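Local coordinates for ABC transporter periplasmic substrate-binding protein (Desulfovibrio alaskensis, PDB 5MY5) that binds tungstate, with high selectivity, as the periplasmic substrate-binding component of an ABC transporter, to which it presumably hands the oxyanion for uptake, at residues Asn135-Arg141 / Trp168-Gln174; Gln101-Asp106 / Leu268-Glu274. The protein carries 2 engineered substitutions. All coordinates share one frame; numbering follows the deposited sequence.

Contact 1: residues Asn135-Arg141 / Trp168-Gln174; sequences NAVFVSR and WYVQTGQ. With NA (sodium ion), chain B.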
loop_
_atom_site.group_PDB
_atom_site.type_symbol
_atom_site.label_atom_id
_atom_site.label_comp_id
_atom_site.label_asym_id
_atom_site.label_seq_id
_atom_site.Cartn_x
_atom_site.Cartn_y
_atom_site.Cartn_z
ATOM N N ASN A 135 -13.107 -22.194 -11.605
ATOM C CA ASN A 135 -13.170 -22.603 -10.184
ATOM C C ASN A 135 -11.817 -22.844 -9.571
ATOM O O ASN A 135 -11.593 -23.750 -8.755
ATOM C CB ASN A 135 -14.013 -23.862 -9.996
ATOM C CG ASN A 135 -15.515 -23.638 -10.248
ATOM O OD1 ASN A 135 -16.069 -22.506 -10.277
ATOM N ND2 ASN A 135 -16.202 -24.725 -10.231
ATOM N N ALA A 136 -10.815 -22.072 -10.002
ATOM C CA ALA A 136 -9.499 -22.199 -9.406
ATOM C C ALA A 136 -9.519 -21.644 -7.969
ATOM O O ALA A 136 -10.220 -20.717 -7.677
ATOM C CB ALA A 136 -8.409 -21.484 -10.241
ATOM N N VAL A 137 -8.658 -22.207 -7.155
ATOM C CA VAL A 137 -8.505 -21.786 -5.764
ATOM C C VAL A 137 -7.985 -20.386 -5.724
ATOM O O VAL A 137 -7.008 -20.064 -6.409
ATOM C CB VAL A 137 -7.584 -22.667 -4.946
ATOM C CG1 VAL A 137 -7.318 -22.060 -3.560
ATOM C CG2 VAL A 137 -8.200 -24.061 -4.763
ATOM N N PHE A 138 -8.641 -19.555 -4.960
ATOM C CA PHE A 138 -8.253 -18.119 -4.789
ATOM C C PHE A 138 -8.307 -17.859 -3.271
ATOM O O PHE A 138 -9.347 -18.091 -2.614
ATOM C CB PHE A 138 -9.160 -17.141 -5.485
ATOM C CG PHE A 138 -8.669 -15.719 -5.373
ATOM C CD1 PHE A 138 -8.959 -14.977 -4.218
ATOM C CD2 PHE A 138 -7.805 -15.128 -6.326
ATOM C CE1 PHE A 138 -8.478 -13.698 -4.044
ATOM C CE2 PHE A 138 -7.319 -13.855 -6.146
ATOM C CZ PHE A 138 -7.625 -13.150 -5.042
ATOM N N VAL A 139 -7.230 -17.322 -2.719
ATOM C CA VAL A 139 -7.105 -17.137 -1.300
ATOM C C VAL A 139 -7.146 -15.661 -0.917
ATOM O O VAL A 139 -6.335 -14.850 -1.327
ATOM C CB VAL A 139 -5.804 -17.768 -0.763
ATOM C CG1 VAL A 139 -5.825 -17.757 0.699
ATOM C CG2 VAL A 139 -5.586 -19.191 -1.266
ATOM N N SER A 140 -8.184 -15.306 -0.159
ATOM C CA SER A 140 -8.415 -13.981 0.428
ATOM C C SER A 140 -7.832 -13.898 1.863
ATOM O O SER A 140 -8.008 -14.893 2.629
ATOM C CB SER A 140 -9.972 -13.704 0.514
ATOM O OG SER A 140 -10.307 -12.505 1.094
ATOM N N ARG A 141 -7.365 -12.732 2.225
ATOM C CA ARG A 141 -7.006 -12.414 3.623
ATOM C C ARG A 141 -8.226 -12.626 4.571
ATOM O O ARG A 141 -8.027 -13.096 5.697
ATOM C CB ARG A 141 -6.517 -11.007 3.743
ATOM C CG ARG A 141 -5.188 -10.684 3.043
ATOM C CD ARG A 141 -4.027 -11.183 3.851
ATOM N NE ARG A 141 -3.961 -10.431 5.113
ATOM C CZ ARG A 141 -3.403 -9.270 5.305
ATOM N NH1 ARG A 141 -2.693 -8.628 4.390
ATOM N NH2 ARG A 141 -3.494 -8.707 6.517
ATOM N N TRP A 168 -14.312 -22.551 -3.919
ATOM C CA TRP A 168 -12.923 -22.348 -4.384
ATOM C C TRP A 168 -12.308 -21.091 -3.744
ATOM O O TRP A 168 -11.094 -20.929 -3.833
ATOM C CB TRP A 168 -12.787 -22.327 -5.919
ATOM C CG TRP A 168 -13.680 -21.407 -6.581
ATOM C CD1 TRP A 168 -14.913 -21.719 -7.144
ATOM C CD2 TRP A 168 -13.534 -19.985 -6.788
ATOM N NE1 TRP A 168 -15.522 -20.633 -7.599
ATOM C CE2 TRP A 168 -14.705 -19.532 -7.431
ATOM C CE3 TRP A 168 -12.537 -18.996 -6.430
ATOM C CZ2 TRP A 168 -14.917 -18.260 -7.745
ATOM C CZ3 TRP A 168 -12.740 -17.684 -6.827
ATOM C CH2 TRP A 168 -13.911 -17.300 -7.489
ATOM N N TYR A 169 -13.105 -20.224 -3.186
ATOM C CA TYR A 169 -12.724 -19.001 -2.593
ATOM C C TYR A 169 -12.447 -19.116 -1.110
ATOM O O TYR A 169 -13.396 -19.464 -0.358
ATOM C CB TYR A 169 -13.807 -17.952 -2.791
ATOM C CG TYR A 169 -13.476 -16.494 -2.393
ATOM C CD1 TYR A 169 -12.594 -15.705 -3.163
ATOM C CD2 TYR A 169 -13.984 -15.926 -1.278
ATOM C CE1 TYR A 169 -12.349 -14.396 -2.814
ATOM C CE2 TYR A 169 -13.736 -14.638 -0.918
ATOM C CZ TYR A 169 -12.873 -13.827 -1.697
ATOM O OH TYR A 169 -12.680 -12.537 -1.378
ATOM N N VAL A 170 -11.189 -19.053 -0.731
ATOM C CA VAL A 170 -10.693 -19.362 0.649
ATOM C C VAL A 170 -10.466 -18.042 1.354
ATOM O O VAL A 170 -9.847 -17.117 0.831
ATOM C CB VAL A 170 -9.385 -20.167 0.525
ATOM C CG1 VAL A 170 -8.801 -20.368 1.923
ATOM C CG2 VAL A 170 -9.549 -21.471 -0.203
ATOM N N GLN A 171 -10.971 -17.901 2.567
ATOM C CA GLN A 171 -10.772 -16.718 3.417
ATOM C C GLN A 171 -9.970 -17.161 4.667
ATOM O O GLN A 171 -10.436 -17.959 5.463
ATOM C CB GLN A 171 -12.100 -16.120 3.838
ATOM C CG GLN A 171 -12.891 -15.604 2.645
ATOM C CD GLN A 171 -14.227 -14.988 2.980
ATOM O OE1 GLN A 171 -15.080 -15.727 3.388
ATOM N NE2 GLN A 171 -14.394 -13.689 2.858
ATOM N N THR A 172 -8.707 -16.773 4.757
ATOM C CA THR A 172 -7.860 -17.283 5.826
ATOM C C THR A 172 -8.166 -16.691 7.200
ATOM O O THR A 172 -7.888 -17.333 8.199
ATOM C CB THR A 172 -6.367 -17.035 5.474
ATOM O OG1 THR A 172 -6.127 -15.670 5.419
ATOM C CG2 THR A 172 -6.036 -17.733 4.140
ATOM N N GLY A 173 -8.526 -15.438 7.219
ATOM C CA GLY A 173 -8.585 -14.657 8.411
ATOM C C GLY A 173 -7.206 -14.369 8.972
ATOM O O GLY A 173 -7.095 -13.965 10.132
ATOM N N GLN A 174 -6.163 -14.418 8.141
ATOM C CA GLN A 174 -4.762 -14.252 8.603
ATOM C C GLN A 174 -4.032 -13.185 7.845
ATOM O O GLN A 174 -4.569 -12.638 6.883
ATOM C CB GLN A 174 -4.021 -15.561 8.495
ATOM C CG GLN A 174 -4.591 -16.688 9.334
ATOM C CD GLN A 174 -3.876 -18.008 9.121
ATOM O OE1 GLN A 174 -4.118 -18.745 8.155
ATOM N NE2 GLN A 174 -2.968 -18.353 10.061
HETATM NA NA NA B . -18.250 -21.592 -10.435
HETATM O O HOH W 1 -19.219 -23.256 -10.979
HETATM O O HOH W 2 -17.359 -19.577 -10.064
HETATM O O HOH W 3 -18.340 -21.708 -8.332
HETATM O O HOH W 4 -20.078 -20.629 -10.382
HETATM O O HOH W 5 -17.885 -21.323 -12.496
#
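Parallel strands 138-140 and 169-171 are the two ends of a beta-alpha-beta unit whose helix, 146-155, lies between them in the chain, and Phe-138 is paired with Tyr-169, Val-139 with Val-170 and Ser-140 with Gln-171. The ladder runs alternately: Phe-138 N gives to Trp-168 O at 3.0 Å, Val-170 N to Phe-138 O, Ser-140 N to Val-170 O at 2.7 Å, and Thr-172 N to Ser-140 O. On one face the rings of Phe-138 and Tyr-169 lie side by side, rim to rim, their planes only 6° apart; their chi1 torsions nearly match (-176° and -171°), which swings both rings out in the same direction. Beyond them Glu-151 of the helix is hydrogen-bonded to both Ser-140 OG and Tyr-169 OH, tying the helix to both strands. On the other face Val-139 CG1 presses tightly on Thr-172 CG2, 3.4 Å away.

At the N-terminal end Asn-135, which closes helix 124-133 in a Schellman motif, lays its CA over the five-membered ring of Trp-168, 3.9 Å from the centroid. Its OD1 binds the sodium ion at 2.4 Å, five waters complete the six ligands, and Trp-168 NE1 donates to one of these waters at 3.1 Å. At the C-terminal end Arg-141, bent at chi2 and chi3, brings NE to a lone pair of Gln-174 O at 2.9 Å, while its NH2 forms a salt bridge with Asp-143. Neighbouring parallel strands linked through a helix are the building unit of the alpha/beta lobes of periplasmic binding proteins.

Contact 2: residues Gln101-Asp106 / Leu268-Glu274; sequences QLMYND and LFTPNAE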
loop_
_atom_site.group_PDB
_atom_site.type_symbol
_atom_site.label_atom_id
_atom_site.label_comp_id
_atom_site.label_asym_id
_atom_site.label_seq_id
_atom_site.Cartn_x
_atom_site.Cartn_y
_atom_site.Cartn_z
ATOM N N GLN A 101 -0.171 13.981 -3.928
ATOM C CA GLN A 101 0.260 12.656 -4.327
ATOM C C GLN A 101 1.746 12.636 -4.524
ATOM O O GLN A 101 2.330 13.603 -5.071
ATOM C CB GLN A 101 -0.467 12.214 -5.599
ATOM C CG GLN A 101 -1.882 11.697 -5.304
ATOM C CD GLN A 101 -2.894 12.798 -5.038
ATOM O OE1 GLN A 101 -3.171 13.626 -5.921
ATOM N NE2 GLN A 101 -3.499 12.788 -3.860
ATOM N N LEU A 102 2.384 11.574 -4.116
ATOM C CA LEU A 102 3.885 11.466 -4.015
ATOM C C LEU A 102 4.481 10.247 -4.730
ATOM O O LEU A 102 5.428 10.364 -5.553
ATOM C CB LEU A 102 4.397 11.627 -2.600
ATOM C CG LEU A 102 4.142 12.948 -1.940
ATOM C CD1 LEU A 102 4.470 12.886 -0.445
ATOM C CD2 LEU A 102 5.010 14.047 -2.630
ATOM N N MET A 103 3.933 9.051 -4.527
ATOM C CA MET A 103 4.371 7.830 -5.104
ATOM C C MET A 103 3.323 6.745 -4.917
ATOM O O MET A 103 2.409 6.946 -4.161
ATOM C CB MET A 103 5.640 7.308 -4.480
ATOM C CG MET A 103 5.629 6.958 -3.055
ATOM S SD MET A 103 5.527 8.230 -1.789
ATOM C CE MET A 103 5.769 7.221 -0.379
ATOM N N TYR A 104 3.492 5.658 -5.625
ATOM C CA TYR A 104 2.665 4.473 -5.318
ATOM C C TYR A 104 3.496 3.225 -5.190
ATOM O O TYR A 104 4.493 3.094 -5.917
ATOM C CB TYR A 104 1.574 4.258 -6.353
ATOM C CG TYR A 104 2.027 4.117 -7.834
ATOM C CD1 TYR A 104 2.237 2.872 -8.388
ATOM C CD2 TYR A 104 2.146 5.222 -8.688
ATOM C CE1 TYR A 104 2.609 2.690 -9.704
ATOM C CE2 TYR A 104 2.432 5.027 -10.043
ATOM C CZ TYR A 104 2.697 3.752 -10.510
ATOM O OH TYR A 104 3.071 3.497 -11.796
ATOM N N ASN A 105 3.124 2.290 -4.339
ATOM C CA ASN A 105 3.536 0.900 -4.456
ATOM C C ASN A 105 2.334 0.130 -5.076
ATOM O O ASN A 105 1.440 0.754 -5.633
ATOM C CB ASN A 105 4.128 0.306 -3.177
ATOM C CG ASN A 105 3.209 0.427 -1.958
ATOM O OD1 ASN A 105 2.094 0.908 -2.081
ATOM N ND2 ASN A 105 3.693 0.048 -0.762
ATOM N N ASP A 106 2.491 -1.142 -5.218
ATOM C CA ASP A 106 1.460 -1.858 -5.924
ATOM C C ASP A 106 1.202 -3.223 -5.368
ATOM O O ASP A 106 1.923 -3.772 -4.597
ATOM C CB ASP A 106 1.721 -1.908 -7.438
ATOM C CG ASP A 106 2.921 -2.761 -7.812
ATOM O OD1 ASP A 106 3.814 -3.079 -6.985
ATOM O OD2 ASP A 106 3.043 -3.093 -9.033
ATOM N N LEU A 268 10.200 -0.924 -5.449
ATOM C CA LEU A 268 8.931 -1.007 -4.731
ATOM C C LEU A 268 8.029 0.163 -5.009
ATOM O O LEU A 268 6.785 -0.026 -5.158
ATOM C CB LEU A 268 9.259 -1.223 -3.261
ATOM C CG LEU A 268 8.217 -1.639 -2.261
ATOM C CD1 LEU A 268 7.852 -3.089 -2.522
ATOM C CD2 LEU A 268 8.776 -1.512 -0.890
ATOM N N PHE A 269 8.556 1.380 -5.068
ATOM C CA PHE A 269 7.754 2.591 -5.278
ATOM C C PHE A 269 8.007 3.260 -6.613
ATOM O O PHE A 269 9.189 3.373 -6.979
ATOM C CB PHE A 269 8.085 3.572 -4.180
ATOM C CG PHE A 269 7.732 3.127 -2.796
ATOM C CD1 PHE A 269 6.400 3.259 -2.263
ATOM C CD2 PHE A 269 8.675 2.549 -1.984
ATOM C CE1 PHE A 269 6.118 2.892 -0.949
ATOM C CE2 PHE A 269 8.388 2.224 -0.708
ATOM C CZ PHE A 269 7.128 2.309 -0.201
ATOM N N THR A 270 6.986 3.731 -7.314
ATOM C CA THR A 270 7.064 4.544 -8.466
ATOM C C THR A 270 6.730 5.980 -7.977
ATOM O O THR A 270 5.591 6.247 -7.605
ATOM C CB THR A 270 6.116 4.061 -9.571
ATOM O OG1 THR A 270 6.405 2.713 -9.870
ATOM C CG2 THR A 270 6.206 4.906 -10.760
ATOM N N PRO A 271 7.683 6.932 -8.049
ATOM C CA PRO A 271 7.340 8.331 -7.856
ATOM C C PRO A 271 6.384 8.890 -8.857
ATOM O O PRO A 271 6.494 8.538 -10.032
ATOM C CB PRO A 271 8.697 9.046 -7.940
ATOM C CG PRO A 271 9.509 8.156 -8.744
ATOM C CD PRO A 271 9.012 6.748 -8.657
ATOM N N ASN A 272 5.452 9.730 -8.436
ATOM C CA ASN A 272 4.476 10.308 -9.317
ATOM C C ASN A 272 3.929 11.636 -8.893
ATOM O O ASN A 272 2.823 11.991 -9.223
ATOM C CB ASN A 272 3.376 9.270 -9.702
ATOM C CG ASN A 272 2.361 9.019 -8.608
ATOM O OD1 ASN A 272 2.614 9.249 -7.394
ATOM N ND2 ASN A 272 1.210 8.561 -9.014
ATOM N N ALA A 273 4.747 12.408 -8.158
ATOM C CA ALA A 273 4.368 13.765 -7.814
ATOM C C ALA A 273 4.047 14.542 -9.108
ATOM O O ALA A 273 4.644 14.270 -10.158
ATOM C CB ALA A 273 5.433 14.431 -6.953
ATOM N N GLU A 274 3.024 15.402 -9.070
ATOM C CA GLU A 274 2.670 16.232 -10.252
ATOM C C GLU A 274 3.766 17.254 -10.543
ATOM O O GLU A 274 4.452 17.696 -9.632
ATOM C CB GLU A 274 1.344 16.966 -10.027
ATOM C CG GLU A 274 0.117 16.057 -10.014
ATOM C CD GLU A 274 -0.131 15.366 -11.349
ATOM O OE1 GLU A 274 0.369 15.870 -12.380
ATOM O OE2 GLU A 274 -0.843 14.334 -11.371
ATOM O OXT GLU A 274 4.012 17.688 -11.677
HETATM O O HOH W 6 1.864 15.893 -6.544
HETATM O O HOH W 7 5.298 -2.318 -4.698
#
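Tyr-104 lies against Thr-270, its partner in an antiparallel hydrogen-bonded pair. Its CB sets out from a backbone gripped twice: Tyr-104 N gives to Thr-270 O and Thr-270 N to Tyr-104 O, both at 2.9 Å. With chi1 at 56°, CG stands between the backbone N and the carbonyl carbon, which carries the ring over the threonine. CG is still 4.2 Å from Thr-270 O. CD2 meets Asn-272 ND2 at the ring edge, 3.5 Å away, the amide turned 74° to the ring; that ND2 is hydrogen-bonded to Gln-223. Thr-270 CB lies over one face of the ring, nearest CZ and 3.8 Å from the ring centroid, a CH-pi contact, and OH ends beside Thr-270 CG2.

This is the pairing by which the C-terminal strand 266-271 joins the long strand 100-112, which also pairs with strand 221-228 in the mixed sheet of this PBP superfamily fold. Next along, Met-103 and Pro-271 form a non-hydrogen-bonded pair. Met-103 CG reaches Phe-269 CD1 at 3.9 Å, and Ile-258 and Leu-41 touch both of these side chains. The Phe-269 ring runs alongside the amide of Asn-105, planes 12° apart, while Asn-105 OD1 bonds to Asn-222. Asn-272 N gives an almost straight bond to Leu-102 O, though it approaches from above the carbonyl plane. Past the pairing, single waters bridge Gln-101 O to Glu-274 N and Asp-106 N to Leu-268 O.

How the contacts relate
The chain centre lies between contacts 1 and 2, whose own centres are about 29 Å apart and whose nearest atoms are about 11 Å apart, so they do not touch. Both belong to the same mixed sheet: strand 138-140 of contact 1 pairs in parallel with strand 189-193, which runs antiparallel to strand 100-112 of contact 2. Both strands of contact 1 fall in the 161 residues that separate the segments of contact 2, and the two differ in kind, a parallel local crossover against an antiparallel pairing of residues far apart in the chain. The sodium ion belongs to contact 1, at its outer end; no tungstate is bound in this model.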